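Local coordinates for beta subunit of photoactivated adenylyl cyclase (Beggiatoa sp. PS, PDB 5M2A), which probably makes cyclic AMP from ATP when blue light is absorbed by the flavin of its BLUF domain, as a photoactivated adenylyl cyclase, at residues A[156-161]-A[200-205]. Numbering follows the deposited sequence. Where two conformers were deposited one is given.
Sequences IFFSDI and KFIGDC. With MG (magnesium ion), chain G.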
loop_
_atom_site.group_PDB
_atom_site.type_symbol
_atom_site.label_atom_id
_atom_site.label_comp_id
_atom_site.label_asym_id
_atom_site.label_seq_id
_atom_site.Cartn_x
_atom_site.Cartn_y
_atom_site.Cartn_z
ATOM N N ILE A 156 3.182 11.683 -14.144
ATOM C CA ILE A 156 3.361 11.446 -12.721
ATOM C C ILE A 156 2.977 12.720 -11.988
ATOM O O ILE A 156 3.393 13.817 -12.373
ATOM C CB ILE A 156 4.807 11.023 -12.401
ATOM C CG1 ILE A 156 5.186 9.797 -13.234
ATOM C CG2 ILE A 156 4.957 10.701 -10.921
ATOM C CD1 ILE A 156 4.402 8.534 -12.852
ATOM N N PHE A 157 2.197 12.563 -10.925
ATOM C CA PHE A 157 1.665 13.656 -10.126
ATOM C C PHE A 157 2.267 13.551 -8.728
ATOM O O PHE A 157 2.271 12.472 -8.136
ATOM C CB PHE A 157 0.122 13.540 -10.122
ATOM C CG PHE A 157 -0.593 14.420 -9.113
ATOM C CD1 PHE A 157 -0.560 14.134 -7.753
ATOM C CD2 PHE A 157 -1.392 15.472 -9.554
ATOM C CE1 PHE A 157 -1.248 14.928 -6.832
ATOM C CE2 PHE A 157 -2.097 16.272 -8.628
ATOM C CZ PHE A 157 -2.022 15.999 -7.275
ATOM N N PHE A 158 2.788 14.660 -8.203
ATOM C CA PHE A 158 3.182 14.750 -6.797
ATOM C C PHE A 158 2.605 16.037 -6.242
ATOM O O PHE A 158 2.759 17.094 -6.857
ATOM C CB PHE A 158 4.707 14.775 -6.609
ATOM C CG PHE A 158 5.355 13.428 -6.604
ATOM C CD1 PHE A 158 5.305 12.627 -5.482
ATOM C CD2 PHE A 158 6.048 12.974 -7.709
ATOM C CE1 PHE A 158 5.917 11.386 -5.464
ATOM C CE2 PHE A 158 6.665 11.731 -7.697
ATOM C CZ PHE A 158 6.598 10.939 -6.574
ATOM N N SER A 159 1.940 15.954 -5.091
ATOM C CA SER A 159 1.495 17.156 -4.403
ATOM C C SER A 159 1.800 17.008 -2.923
ATOM O O SER A 159 1.708 15.911 -2.376
ATOM C CB SER A 159 0.006 17.416 -4.616
ATOM O OG SER A 159 -0.800 16.400 -4.041
ATOM N N ASP A 160 2.177 18.106 -2.268
ATOM C CA ASP A 160 2.430 18.026 -0.834
ATOM C C ASP A 160 2.114 19.366 -0.188
ATOM O O ASP A 160 1.743 20.334 -0.859
ATOM C CB ASP A 160 3.863 17.561 -0.536
ATOM C CG ASP A 160 4.902 18.634 -0.732
ATOM O OD1 ASP A 160 4.596 19.689 -1.312
ATOM O OD2 ASP A 160 6.047 18.406 -0.291
ATOM N N ILE A 161 2.284 19.413 1.121
ATOM C CA ILE A 161 1.757 20.498 1.941
ATOM C C ILE A 161 2.826 21.560 2.141
ATOM O O ILE A 161 3.950 21.253 2.558
ATOM C CB ILE A 161 1.277 19.954 3.294
ATOM C CG1 ILE A 161 0.117 18.979 3.067
ATOM C CG2 ILE A 161 0.895 21.091 4.207
ATOM C CD1 ILE A 161 -0.412 18.339 4.355
ATOM N N LYS A 200 0.489 5.993 -3.913
ATOM C CA LYS A 200 0.813 5.870 -2.497
ATOM C C LYS A 200 0.877 7.260 -1.889
ATOM O O LYS A 200 0.954 8.264 -2.604
ATOM C CB LYS A 200 2.148 5.141 -2.280
ATOM C CG LYS A 200 3.336 5.836 -2.931
ATOM C CD LYS A 200 4.567 4.914 -2.991
ATOM C CE LYS A 200 4.383 3.821 -4.035
ATOM N NZ LYS A 200 5.494 2.846 -4.061
ATOM N N PHE A 201 0.848 7.295 -0.557
ATOM C CA PHE A 201 1.193 8.467 0.243
ATOM C C PHE A 201 2.610 8.294 0.782
ATOM O O PHE A 201 2.960 7.228 1.298
ATOM C CB PHE A 201 0.224 8.651 1.417
ATOM C CG PHE A 201 -1.218 8.718 1.025
ATOM C CD1 PHE A 201 -1.604 9.257 -0.185
ATOM C CD2 PHE A 201 -2.201 8.224 1.875
ATOM C CE1 PHE A 201 -2.951 9.317 -0.544
ATOM C CE2 PHE A 201 -3.531 8.275 1.521
ATOM C CZ PHE A 201 -3.909 8.821 0.315
ATOM N N ILE A 202 3.432 9.332 0.638
ATOM C CA ILE A 202 4.797 9.343 1.163
ATOM C C ILE A 202 4.928 10.571 2.059
ATOM O O ILE A 202 5.020 11.700 1.562
ATOM C CB ILE A 202 5.847 9.375 0.042
ATOM C CG1 ILE A 202 5.568 8.280 -0.979
ATOM C CG2 ILE A 202 7.247 9.217 0.616
ATOM C CD1 ILE A 202 6.069 8.618 -2.352
ATOM N N GLY A 203 4.941 10.364 3.368
ATOM C CA GLY A 203 4.875 11.528 4.238
ATOM C C GLY A 203 3.585 12.275 3.967
ATOM O O GLY A 203 2.500 11.690 3.896
ATOM N N ASP A 204 3.695 13.587 3.779
ATOM C CA ASP A 204 2.542 14.408 3.438
ATOM C C ASP A 204 2.316 14.494 1.939
ATOM O O ASP A 204 1.480 15.284 1.496
ATOM C CB ASP A 204 2.707 15.825 4.001
ATOM C CG ASP A 204 3.937 16.535 3.442
ATOM O OD1 ASP A 204 5.029 15.938 3.477
ATOM O OD2 ASP A 204 3.812 17.680 2.947
ATOM N N CYS A 205 3.031 13.694 1.157
ATOM C CA CYS A 205 2.994 13.768 -0.299
ATOM C C CYS A 205 2.026 12.743 -0.872
ATOM O O CYS A 205 1.998 11.590 -0.434
ATOM C CB CYS A 205 4.381 13.525 -0.912
ATOM S SG CYS A 205 5.676 14.718 -0.517
HETATM MG MG MG G . 5.704 19.427 2.472
HETATM O O HOH W 1 7.044 21.081 2.675
#
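Asp204 OD2 is gripped from two directions: Ile161 N donates a hydrogen bond to it at 2.9 Å, and the magnesium ion binds the same oxygen at 2.6 Å. The N-H points almost straight at its acceptor (160°) and arrives on the anti side of the carboxylate, somewhat out of its plane. Ile161 returns to the metal through its carbonyl, with O 2.5 Å from the ion, and a water also binds the ion, at 2.1 Å. Beside them, Asp160 OD2 stands 3.0 Å from the magnesium ion, nearer than OD1, which turns to a salt bridge with Arg287. The two carboxylate planes are only 25° apart, and Asp160 OD2 lies 4.0 Å from Asp204 OD2, a like-charge pair that the cation beside both oxygens would be expected to ease. This is the two-aspartate metal site characteristic of class III nucleotidyl cyclases: one aspartate near the end of strand 150-161, the other in the type II' turn of the hairpin joining strands 197-202 and 205-211. An alanine at Asp160 would remove this carboxylate, would probably leave Arg287 without this salt-bridge partner, and is likely to weaken the hold on the cation. Next to Asp160, Cys205 CA makes a CA-H...O contact with Ser159 O. Farther along, Ile202 CD1 meets the Phe158 ring at its edge, near the ring plane; Ile202 also packs on Ile202 of the second subunit.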